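Local coordinates for hypothetical protein (Geobacillus stearothermophilus, PDB 1SFS), which is of unknown function but carries a glycoside hydrolase-like domain and has been considered a possible bacterial lysozyme, at residues Ile29-Ala35 with Pro53-Tyr59; Lys121-Ile127 with Tyr150-Ala156; Trp184-Pro190 with Val214-Arg219. One frame throughout, in Å; residues are numbered along the deposited sequence. Where two conformers were deposited one is given.

Interaction 1. Residues Ile29-Ala35 with Pro53-Tyr59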
loop_
_atom_site.group_PDB
_atom_site.type_symbol
_atom_site.label_atom_id
_atom_site.label_comp_id
_atom_site.label_asym_id
_atom_site.label_seq_id
_atom_site.Cartn_x
_atom_site.Cartn_y
_atom_site.Cartn_z
ATOM N N ILE A 29 8.372 4.867 -11.388
ATOM C CA ILE A 29 8.357 3.422 -11.716
ATOM C C ILE A 29 6.907 3.036 -11.752
ATOM O O ILE A 29 6.146 3.424 -10.883
ATOM C CB ILE A 29 9.096 2.733 -10.521
ATOM C CG1 ILE A 29 10.513 3.258 -10.399
ATOM C CG2 ILE A 29 9.039 1.253 -10.649
ATOM C CD1 ILE A 29 11.449 2.645 -11.345
ATOM N N TRP A 30 6.473 2.229 -12.687
ATOM C CA TRP A 30 5.056 1.911 -12.887
ATOM C C TRP A 30 4.716 0.557 -12.334
ATOM O O TRP A 30 5.507 -0.398 -12.454
ATOM C CB TRP A 30 4.763 1.976 -14.390
ATOM C CG TRP A 30 3.310 1.833 -14.780
ATOM C CD1 TRP A 30 2.360 2.814 -14.844
ATOM C CD2 TRP A 30 2.679 0.630 -15.189
ATOM N NE1 TRP A 30 1.175 2.296 -15.250
ATOM C CE2 TRP A 30 1.327 0.963 -15.478
ATOM C CE3 TRP A 30 3.129 -0.695 -15.343
ATOM C CZ2 TRP A 30 0.448 -0.002 -15.908
ATOM C CZ3 TRP A 30 2.230 -1.649 -15.773
ATOM C CH2 TRP A 30 0.923 -1.291 -16.053
ATOM N N GLY A 31 3.528 0.458 -11.767
ATOM C CA GLY A 31 3.025 -0.810 -11.263
ATOM C C GLY A 31 1.529 -0.800 -11.138
ATOM O O GLY A 31 0.866 0.112 -11.609
ATOM N N VAL A 32 1.017 -1.885 -10.540
ATOM C CA VAL A 32 -0.418 -2.078 -10.468
ATOM C C VAL A 32 -0.790 -2.606 -9.086
ATOM O O VAL A 32 0.087 -2.857 -8.260
ATOM C CB VAL A 32 -0.929 -3.065 -11.574
ATOM C CG1 VAL A 32 -0.635 -2.482 -12.951
ATOM C CG2 VAL A 32 -0.353 -4.451 -11.399
ATOM N N ASP A 33 -2.067 -2.765 -8.819
ATOM C CA ASP A 33 -2.529 -3.483 -7.643
ATOM C C ASP A 33 -3.853 -4.176 -8.027
ATOM O O ASP A 33 -4.540 -3.746 -8.959
ATOM C CB ASP A 33 -2.678 -2.569 -6.414
ATOM C CG ASP A 33 -3.698 -1.500 -6.572
ATOM O OD1 ASP A 33 -4.917 -1.850 -6.419
ATOM O OD2 ASP A 33 -3.341 -0.339 -6.854
ATOM N N SER A 34 -4.193 -5.221 -7.284
ATOM C CA SER A 34 -5.441 -5.916 -7.532
ATOM C C SER A 34 -5.964 -6.588 -6.279
ATOM O O SER A 34 -5.223 -7.131 -5.468
ATOM C CB SER A 34 -5.272 -6.952 -8.637
ATOM O OG SER A 34 -4.345 -7.968 -8.324
ATOM N N ALA A 35 -7.296 -6.621 -6.193
ATOM C CA ALA A 35 -7.980 -7.380 -5.174
ATOM C C ALA A 35 -7.778 -8.886 -5.329
ATOM O O ALA A 35 -7.696 -9.616 -4.370
ATOM C CB ALA A 35 -9.452 -7.062 -5.213
ATOM N N PRO A 53 4.583 -4.389 -15.063
ATOM C CA PRO A 53 4.568 -3.779 -13.727
ATOM C C PRO A 53 5.859 -4.072 -13.014
ATOM O O PRO A 53 6.340 -5.217 -13.032
ATOM C CB PRO A 53 3.360 -4.435 -13.096
ATOM C CG PRO A 53 3.358 -5.819 -13.710
ATOM C CD PRO A 53 3.782 -5.610 -15.140
ATOM N N LYS A 54 6.410 -3.103 -12.298
ATOM C CA LYS A 54 7.592 -3.327 -11.487
ATOM C C LYS A 54 7.215 -3.763 -10.070
ATOM O O LYS A 54 8.056 -4.339 -9.354
ATOM C CB LYS A 54 8.504 -2.119 -11.469
ATOM C CG LYS A 54 8.902 -1.637 -12.832
ATOM C CD LYS A 54 9.196 -2.658 -13.914
ATOM C CE LYS A 54 9.512 -2.116 -15.315
ATOM N NZ LYS A 54 8.350 -1.335 -15.979
ATOM N N PHE A 55 5.980 -3.524 -9.682
ATOM C CA PHE A 55 5.460 -3.885 -8.390
ATOM C C PHE A 55 3.976 -4.154 -8.543
ATOM O O PHE A 55 3.350 -3.661 -9.492
ATOM C CB PHE A 55 5.752 -2.843 -7.306
ATOM C CG PHE A 55 5.157 -1.469 -7.607
ATOM C CD1 PHE A 55 3.897 -1.143 -7.125
ATOM C CD2 PHE A 55 5.831 -0.558 -8.382
ATOM C CE1 PHE A 55 3.353 0.099 -7.422
ATOM C CE2 PHE A 55 5.274 0.705 -8.673
ATOM C CZ PHE A 55 4.045 1.027 -8.177
ATOM N N TRP A 56 3.448 -4.931 -7.602
ATOM C CA TRP A 56 2.043 -5.358 -7.670
ATOM C C TRP A 56 1.493 -5.342 -6.261
ATOM O O TRP A 56 1.921 -6.139 -5.407
ATOM C CB TRP A 56 1.939 -6.715 -8.340
ATOM C CG TRP A 56 0.553 -7.037 -8.869
ATOM C CD1 TRP A 56 -0.634 -6.966 -8.209
ATOM C CD2 TRP A 56 0.241 -7.490 -10.195
ATOM N NE1 TRP A 56 -1.659 -7.313 -9.045
ATOM C CE2 TRP A 56 -1.153 -7.646 -10.248
ATOM C CE3 TRP A 56 0.997 -7.739 -11.332
ATOM C CZ2 TRP A 56 -1.788 -8.078 -11.418
ATOM C CZ3 TRP A 56 0.363 -8.169 -12.483
ATOM C CH2 TRP A 56 -1.015 -8.332 -12.507
ATOM N N GLY A 57 0.558 -4.453 -5.973
ATOM C CA GLY A 57 -0.090 -4.367 -4.678
ATOM C C GLY A 57 -1.076 -5.526 -4.493
ATOM O O GLY A 57 -1.909 -5.775 -5.351
ATOM N N ARG A 58 -0.939 -6.196 -3.371
ATOM C CA ARG A 58 -1.735 -7.361 -3.045
ATOM C C ARG A 58 -2.008 -7.402 -1.562
ATOM O O ARG A 58 -1.280 -6.842 -0.746
ATOM C CB ARG A 58 -0.996 -8.640 -3.456
ATOM C CG ARG A 58 -0.934 -8.853 -4.960
ATOM C CD ARG A 58 -2.321 -9.164 -5.577
ATOM N NE ARG A 58 -2.780 -10.440 -5.042
ATOM C CZ ARG A 58 -3.749 -10.638 -4.185
ATOM N NH1 ARG A 58 -4.583 -9.644 -3.818
ATOM N NH2 ARG A 58 -3.912 -11.846 -3.688
ATOM N N TYR A 59 -3.076 -8.105 -1.195
ATOM C CA TYR A 59 -3.596 -8.097 0.175
ATOM C C TYR A 59 -3.065 -9.235 0.990
ATOM O O TYR A 59 -2.996 -10.394 0.570
ATOM C CB TYR A 59 -5.154 -8.089 0.125
ATOM C CG TYR A 59 -5.611 -6.831 -0.501
ATOM C CD1 TYR A 59 -5.733 -6.697 -1.882
ATOM C CD2 TYR A 59 -5.818 -5.676 0.253
ATOM C CE1 TYR A 59 -6.104 -5.504 -2.464
ATOM C CE2 TYR A 59 -6.202 -4.490 -0.299
ATOM C CZ TYR A 59 -6.353 -4.382 -1.659
ATOM O OH TYR A 59 -6.695 -3.210 -2.270
HETATM O O HOH W 1 8.370 1.342 -14.775
HETATM O O HOH W 2 -6.623 -3.261 -4.918
#
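V32 lays its CG2 methyl on a face of the W56 indole, 3.5 Å from the centroid of the six-membered ring, a CH-pi contact tight enough to bring CG2 within 3.3 Å of W56 CD2. With chi1 at -62°, CG2 falls between the backbone N and the carbonyl carbon of V32, from where it reaches the ring. At the edge of the same indole, W56 NE1 donates to S34 OG (2.9 Å), with the hydroxyl oxygen close to the ring plane, which probably limits the ring's rotation, together with the packing of helix 40-49. F55 uses the other side of the sheet: its ring lies over G31, whose CA sits 3.8 Å from the ring centroid.

Strands 29-33 and 55-59 run parallel, the first beta-alpha-beta unit of the chain, with helix 40-49 as the crossover. G57 N binds V32 O (2.8 Å) and S34 N binds G57 O (3.0 Å), and G57 itself has room only for hydrogen opposite D33 CB. R58 NH1 donates to S34 O (3.1 Å), while a salt bridge to E74 holds R58 NE. A water joins D33 OD1 to Y59 OH, and D33 OD2 is gripped by N229 and Q216. Further out, L42, F43 and V46 of helix 40-49 pack on W56, and S34 OG is also hydrogen-bonded with Q36 O.

Interaction 2. Residues Lys121-Ile127 with Tyr150-Ala156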
loop_
_atom_site.group_PDB
_atom_site.type_symbol
_atom_site.label_atom_id
_atom_site.label_comp_id
_atom_site.label_asym_id
_atom_site.label_seq_id
_atom_site.Cartn_x
_atom_site.Cartn_y
_atom_site.Cartn_z
ATOM N N LYS A 121 10.903 -4.729 5.199
ATOM C CA LYS A 121 9.942 -4.554 4.116
ATOM C C LYS A 121 8.723 -3.811 4.623
ATOM O O LYS A 121 8.335 -3.947 5.788
ATOM C CB LYS A 121 9.568 -5.875 3.510
ATOM C CG LYS A 121 10.693 -6.708 2.949
ATOM C CD LYS A 121 11.444 -6.034 1.835
ATOM C CE LYS A 121 12.551 -6.943 1.304
ATOM N NZ LYS A 121 13.327 -6.177 0.274
ATOM N N LEU A 122 8.122 -3.005 3.751
ATOM C CA LEU A 122 6.906 -2.266 4.055
ATOM C C LEU A 122 5.667 -3.130 4.108
ATOM O O LEU A 122 5.480 -4.016 3.261
ATOM C CB LEU A 122 6.699 -1.202 2.975
ATOM C CG LEU A 122 7.551 0.051 3.119
ATOM C CD1 LEU A 122 7.718 0.769 1.813
ATOM C CD2 LEU A 122 6.948 0.974 4.170
ATOM N N LEU A 123 4.785 -2.815 5.040
ATOM C CA LEU A 123 3.410 -3.322 5.098
ATOM C C LEU A 123 2.481 -2.116 5.091
ATOM O O LEU A 123 2.627 -1.255 5.984
ATOM C CB LEU A 123 3.147 -4.177 6.326
ATOM C CG LEU A 123 4.117 -5.322 6.587
ATOM C CD1 LEU A 123 3.786 -6.016 7.879
ATOM C CD2 LEU A 123 4.161 -6.326 5.440
ATOM N N PHE A 124 1.584 -2.008 4.143
ATOM C CA PHE A 124 0.709 -0.831 4.022
ATOM C C PHE A 124 -0.634 -1.050 4.644
ATOM O O PHE A 124 -1.368 -1.961 4.270
ATOM C CB PHE A 124 0.517 -0.452 2.562
ATOM C CG PHE A 124 1.712 0.260 1.969
ATOM C CD1 PHE A 124 1.736 1.641 1.904
ATOM C CD2 PHE A 124 2.827 -0.437 1.510
ATOM C CE1 PHE A 124 2.844 2.319 1.431
ATOM C CE2 PHE A 124 3.934 0.247 1.036
ATOM C CZ PHE A 124 3.935 1.609 0.986
ATOM N N ALA A 125 -1.057 -0.157 5.524
ATOM C CA ALA A 125 -2.416 -0.132 6.054
ATOM C C ALA A 125 -3.346 0.527 5.070
ATOM O O ALA A 125 -3.098 1.639 4.633
ATOM C CB ALA A 125 -2.435 0.636 7.360
ATOM N N ASN A 126 -4.489 -0.109 4.795
ATOM C CA ASN A 126 -5.493 0.402 3.885
ATOM C C ASN A 126 -6.489 1.350 4.527
ATOM O O ASN A 126 -7.520 0.889 5.032
ATOM C CB ASN A 126 -6.244 -0.830 3.353
ATOM C CG ASN A 126 -7.308 -0.389 2.402
ATOM O OD1 ASN A 126 -6.951 0.028 1.297
ATOM N ND2 ASN A 126 -8.571 -0.492 2.775
ATOM N N ILE A 127 -6.225 2.640 4.501
ATOM C CA ILE A 127 -7.096 3.623 5.175
ATOM C C ILE A 127 -7.934 4.281 4.117
ATOM O O ILE A 127 -7.511 5.243 3.472
ATOM C CB ILE A 127 -6.302 4.618 5.989
ATOM C CG1 ILE A 127 -5.377 3.936 7.009
ATOM C CG2 ILE A 127 -7.262 5.598 6.662
ATOM C CD1 ILE A 127 -4.428 4.805 7.781
ATOM N N TYR A 150 9.416 -4.852 10.291
ATOM C CA TYR A 150 8.638 -4.374 9.151
ATOM C C TYR A 150 8.496 -2.865 9.255
ATOM O O TYR A 150 8.459 -2.277 10.333
ATOM C CB TYR A 150 7.285 -5.048 9.135
ATOM C CG TYR A 150 7.402 -6.523 8.838
ATOM C CD1 TYR A 150 7.314 -7.457 9.839
ATOM C CD2 TYR A 150 7.668 -6.999 7.563
ATOM C CE1 TYR A 150 7.437 -8.800 9.586
ATOM C CE2 TYR A 150 7.797 -8.333 7.295
ATOM C CZ TYR A 150 7.686 -9.242 8.303
ATOM O OH TYR A 150 7.811 -10.591 8.069
ATOM N N ARG A 151 8.420 -2.208 8.110
ATOM C CA ARG A 151 8.319 -0.766 8.028
ATOM C C ARG A 151 6.872 -0.356 7.807
ATOM O O ARG A 151 6.177 -1.002 6.991
ATOM C CB ARG A 151 9.236 -0.229 6.933
ATOM C CG ARG A 151 9.382 1.277 6.965
ATOM C CD ARG A 151 10.340 1.784 5.887
ATOM N NE ARG A 151 10.424 3.248 6.016
ATOM C CZ ARG A 151 11.268 4.019 5.359
ATOM N NH1 ARG A 151 11.293 5.307 5.496
ATOM N NH2 ARG A 151 12.107 3.474 4.462
ATOM N N PRO A 152 6.387 0.691 8.444
ATOM C CA PRO A 152 4.975 1.078 8.295
ATOM C C PRO A 152 4.703 1.823 7.008
ATOM O O PRO A 152 5.291 2.855 6.710
ATOM C CB PRO A 152 4.731 1.979 9.512
ATOM C CG PRO A 152 6.063 2.493 9.904
ATOM C CD PRO A 152 7.064 1.443 9.523
ATOM N N GLY A 153 3.732 1.321 6.271
ATOM C CA GLY A 153 3.160 2.018 5.130
ATOM C C GLY A 153 1.749 2.453 5.425
ATOM O O GLY A 153 1.028 1.796 6.212
ATOM N N LEU A 154 1.311 3.538 4.804
ATOM C CA LEU A 154 -0.038 4.058 4.945
ATOM C C LEU A 154 -0.582 4.316 3.548
ATOM O O LEU A 154 -0.026 5.151 2.841
ATOM C CB LEU A 154 -0.025 5.360 5.748
ATOM C CG LEU A 154 0.532 5.248 7.164
ATOM C CD1 LEU A 154 0.891 6.621 7.717
ATOM C CD2 LEU A 154 -0.427 4.531 8.072
ATOM N N TYR A 155 -1.617 3.593 3.113
ATOM C CA TYR A 155 -2.362 3.864 1.882
ATOM C C TYR A 155 -3.549 4.699 2.314
ATOM O O TYR A 155 -4.354 4.264 3.134
ATOM C CB TYR A 155 -2.881 2.640 1.174
ATOM C CG TYR A 155 -3.912 2.844 0.081
ATOM C CD1 TYR A 155 -3.526 3.207 -1.217
ATOM C CD2 TYR A 155 -5.285 2.681 0.315
ATOM C CE1 TYR A 155 -4.483 3.384 -2.225
ATOM C CE2 TYR A 155 -6.215 2.846 -0.677
ATOM C CZ TYR A 155 -5.804 3.188 -1.946
ATOM O OH TYR A 155 -6.800 3.380 -2.936
ATOM N N ALA A 156 -3.620 5.877 1.706
ATOM C CA ALA A 156 -4.635 6.827 2.153
ATOM C C ALA A 156 -4.792 7.934 1.135
ATOM O O ALA A 156 -3.966 8.140 0.259
ATOM C CB ALA A 156 -4.267 7.383 3.490
#
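A beta-alpha-beta unit brings strands 122-126 and 151-156 side by side, parallel, with helix 135-145 as the crossover between them. Six backbone hydrogen bonds close the pair, from R151 N to K121 O (2.9 Å) through to I127 N to Y155 O (2.8 Å).

Where F124 faces G153, the ring takes the space a side chain would need: G153 CA lies 3.8 Å from the ring centroid, over the face but shifted toward the rim, and F124 CD1 comes within 3.5 Å of L154 N. F124 CG stands anti to its carbonyl carbon (chi1 -77°), which swings the ring across the neighbouring strand. With an alanine at F124, the backbone at G153 would probably lose its cover on this side and a gap would open beside W184, which packs on the same ring. Further along that face, N126 and Y155, each modelled in two conformers, run alongside each other in the one described here; the N126 amide nitrogen bonds E128. At the other end, L122 CD2 lies along the extended chain of R151, 3.7 Å from its CG, while R151 NE is held by Q180 O.

L123, A125 and L154 point to the opposite face. L123 CD1 makes an off-centre CH-pi approach to the Y150 ring, 3.8 Å from CG, and I127 CD1 meets L154 CD2 at 4.0 Å. Helix 98-114 covers L123 and Y150, W141 of helix 135-145 packs on A125, P152 and L154, and F163 of helix 163-173 closes over I127 and A156. Strands 84-89 and 182-185 flank the pair, through backbone bonds of F124 and N126 with Y89 and of P152 with V182.

Interaction 3. Residues Trp184-Pro190 with Val214-Arg219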
loop_
_atom_site.group_PDB
_atom_site.type_symbol
_atom_site.label_atom_id
_atom_site.label_comp_id
_atom_site.label_asym_id
_atom_site.label_seq_id
_atom_site.Cartn_x
_atom_site.Cartn_y
_atom_site.Cartn_z
ATOM N N TRP A 184 1.433 5.799 0.482
ATOM C CA TRP A 184 0.884 5.484 -0.823
ATOM C C TRP A 184 -0.376 6.333 -0.955
ATOM O O TRP A 184 -1.371 6.075 -0.284
ATOM C CB TRP A 184 0.593 3.980 -0.896
ATOM C CG TRP A 184 0.002 3.470 -2.175
ATOM C CD1 TRP A 184 -0.301 4.122 -3.329
ATOM C CD2 TRP A 184 -0.363 2.110 -2.363
ATOM N NE1 TRP A 184 -0.818 3.237 -4.246
ATOM C CE2 TRP A 184 -0.882 2.007 -3.686
ATOM C CE3 TRP A 184 -0.298 0.987 -1.552
ATOM C CZ2 TRP A 184 -1.342 0.795 -4.206
ATOM C CZ3 TRP A 184 -0.761 -0.191 -2.070
ATOM C CH2 TRP A 184 -1.271 -0.271 -3.379
ATOM N N SER A 185 -0.298 7.381 -1.774
ATOM C CA SER A 185 -1.383 8.329 -1.891
ATOM C C SER A 185 -2.370 7.918 -2.958
ATOM O O SER A 185 -1.974 7.571 -4.080
ATOM C CB SER A 185 -0.793 9.698 -2.251
ATOM O OG SER A 185 -1.858 10.607 -2.401
ATOM N N ALA A 186 -3.655 8.011 -2.636
ATOM C CA ALA A 186 -4.756 7.724 -3.525
ATOM C C ALA A 186 -5.345 8.942 -4.199
ATOM O O ALA A 186 -6.465 8.885 -4.688
ATOM C CB ALA A 186 -5.843 6.964 -2.756
ATOM N N ALA A 187 -4.596 10.036 -4.296
ATOM C CA ALA A 187 -5.074 11.252 -4.953
ATOM C C ALA A 187 -3.911 11.995 -5.569
ATOM O O ALA A 187 -2.787 11.907 -5.032
ATOM C CB ALA A 187 -5.715 12.182 -3.900
ATOM N N PRO A 188 -4.138 12.783 -6.599
ATOM C CA PRO A 188 -5.380 12.808 -7.392
ATOM C C PRO A 188 -5.468 11.560 -8.242
ATOM O O PRO A 188 -4.534 10.740 -8.295
ATOM C CB PRO A 188 -5.206 14.082 -8.254
ATOM C CG PRO A 188 -3.735 14.131 -8.453
ATOM C CD PRO A 188 -3.097 13.664 -7.168
ATOM N N ARG A 189 -6.575 11.392 -8.934
ATOM C CA ARG A 189 -6.862 10.180 -9.663
ATOM C C ARG A 189 -7.292 10.494 -11.083
ATOM O O ARG A 189 -8.489 10.456 -11.443
ATOM C CB ARG A 189 -7.976 9.438 -8.910
ATOM C CG ARG A 189 -8.217 8.028 -9.339
ATOM C CD ARG A 189 -9.323 7.308 -8.535
ATOM N NE ARG A 189 -8.943 7.323 -7.153
ATOM C CZ ARG A 189 -9.683 7.520 -6.088
ATOM N NH1 ARG A 189 -10.995 7.675 -6.170
ATOM N NH2 ARG A 189 -9.052 7.526 -4.914
ATOM N N PRO A 190 -6.358 10.899 -11.942
ATOM C CA PRO A 190 -6.707 11.263 -13.326
ATOM C C PRO A 190 -7.231 10.084 -14.129
ATOM O O PRO A 190 -7.973 10.339 -15.072
ATOM C CB PRO A 190 -5.383 11.770 -13.892
ATOM C CG PRO A 190 -4.295 11.108 -13.059
ATOM C CD PRO A 190 -4.933 11.106 -11.678
ATOM N N VAL A 214 4.478 6.261 -3.253
ATOM C CA VAL A 214 3.590 5.534 -4.147
ATOM C C VAL A 214 2.394 6.410 -4.442
ATOM O O VAL A 214 1.937 7.138 -3.558
ATOM C CB VAL A 214 3.129 4.162 -3.601
ATOM C CG1 VAL A 214 2.854 3.204 -4.750
ATOM C CG2 VAL A 214 4.102 3.579 -2.587
ATOM N N TRP A 215 1.830 6.300 -5.640
ATOM C CA TRP A 215 0.703 7.088 -6.070
ATOM C C TRP A 215 -0.242 6.194 -6.883
ATOM O O TRP A 215 0.152 5.728 -7.974
ATOM C CB TRP A 215 1.179 8.251 -6.940
ATOM C CG TRP A 215 0.087 9.105 -7.471
ATOM C CD1 TRP A 215 -1.129 9.379 -6.941
ATOM C CD2 TRP A 215 0.114 9.834 -8.707
ATOM N NE1 TRP A 215 -1.838 10.210 -7.748
ATOM C CE2 TRP A 215 -1.095 10.500 -8.853
ATOM C CE3 TRP A 215 1.074 9.948 -9.720
ATOM C CZ2 TRP A 215 -1.386 11.293 -9.966
ATOM C CZ3 TRP A 215 0.796 10.728 -10.831
ATOM C CH2 TRP A 215 -0.420 11.383 -10.936
ATOM N N GLN A 216 -1.447 5.981 -6.420
ATOM C CA GLN A 216 -2.488 5.291 -7.194
ATOM C C GLN A 216 -3.159 6.367 -8.059
ATOM O O GLN A 216 -3.988 7.125 -7.563
ATOM C CB GLN A 216 -3.454 4.571 -6.309
ATOM C CG GLN A 216 -4.342 3.606 -7.090
ATOM C CD GLN A 216 -5.334 2.988 -6.162
ATOM O OE1 GLN A 216 -6.185 3.727 -5.631
ATOM N NE2 GLN A 216 -5.220 1.696 -5.930
ATOM N N TYR A 217 -2.780 6.436 -9.327
ATOM C CA TYR A 217 -3.298 7.481 -10.181
ATOM C C TYR A 217 -4.550 7.099 -10.952
ATOM O O TYR A 217 -5.194 7.966 -11.553
ATOM C CB TYR A 217 -2.201 7.990 -11.126
ATOM C CG TYR A 217 -1.819 7.054 -12.214
ATOM C CD1 TYR A 217 -2.452 7.081 -13.434
ATOM C CD2 TYR A 217 -0.758 6.168 -12.114
ATOM C CE1 TYR A 217 -2.093 6.231 -14.466
ATOM C CE2 TYR A 217 -0.383 5.315 -13.121
ATOM C CZ TYR A 217 -1.050 5.347 -14.328
ATOM O OH TYR A 217 -0.669 4.502 -15.329
ATOM N N GLY A 218 -4.917 5.814 -10.920
ATOM C CA GLY A 218 -6.135 5.391 -11.540
ATOM C C GLY A 218 -6.656 4.110 -10.932
ATOM O O GLY A 218 -5.865 3.266 -10.482
ATOM N N ARG A 219 -7.971 3.937 -10.926
ATOM C CA ARG A 219 -8.608 2.719 -10.458
ATOM C C ARG A 219 -9.374 2.075 -11.600
ATOM O O ARG A 219 -9.946 2.774 -12.463
ATOM C CB ARG A 219 -9.560 2.987 -9.266
ATOM C CG ARG A 219 -8.840 3.373 -8.004
ATOM C CD ARG A 219 -9.861 3.626 -6.894
ATOM N NE ARG A 219 -9.198 3.915 -5.645
ATOM C CZ ARG A 219 -9.884 4.319 -4.563
ATOM N NH1 ARG A 219 -11.193 4.512 -4.497
ATOM N NH2 ARG A 219 -9.161 4.535 -3.481
HETATM O O HOH W 3 -6.511 6.272 -6.479
#
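The C-terminal ends of parallel strands 182-185 and 211-218, with the loop that follows the first, form this contact, and a pair of arginines stacks at its outer end. R189 and R219 lay their guanidinium groups flat on one another, centres 3.5 Å apart and planes at 11°. Polar partners around both groups, weaker for R189, may ease the repulsion of their charges. R219 NE gives a nearly straight bond (174°) to Q216 OE1, which lies in its guanidinium plane, and R219 NH2 goes to Y155 OH. R189 NE donates to a water (2.7 Å) that also lies within bonding distance of Q216 O and OE1, while R189 NH2 makes a weak bond to A186 O.

The strands themselves belong to the mixed sheet of the glycoside hydrolase-like domain, and here S185 N binds V214 O (2.9 Å) and S185 O accepts from Q216 N. Beyond S185 the 184-190 segment leaves the sheet, and W215 takes over the link: NE1 donates to P188 O (2.8 Å), in the carbonyl plane, with P188 preceded by a cis peptide bond. P190 CD touches the same indole at CZ2 (3.9 Å), and Y217 CB covers one of its faces. On the other side of the sheet, W184 offers a ring face to V214 CG1, 3.7 Å from the centroid of the five-membered ring. CG anti to the backbone N (chi1 179°) carries that indole over the valine, and its NE1 donates to N229 OD1. Y217 and G218 both face T228, a classic beta bulge against strand 227-231.

Overall arrangement
All three contacts join neighbouring parallel strands of one mixed sheet, but differ in depth. Interaction 2, nearest the chain centre, is almost wholly buried, with K121 and R151 partly exposed at one end; interaction 1 is largely buried, opening at both ends, whereas interaction 3 runs from buried strand to an exposed proline and arginine rim. Interactions 1 and 2 each span a strand-helix-strand unit and combine backbone bonds with a phenylalanine ring over glycine; interaction 3, with no helix between its segments, relies on stacked arginines, a water and an indole-to-carbonyl bond. Interactions 1 and 2 do not touch, yet D33 and Y155 each probably bond Q216, which thus probably links all three.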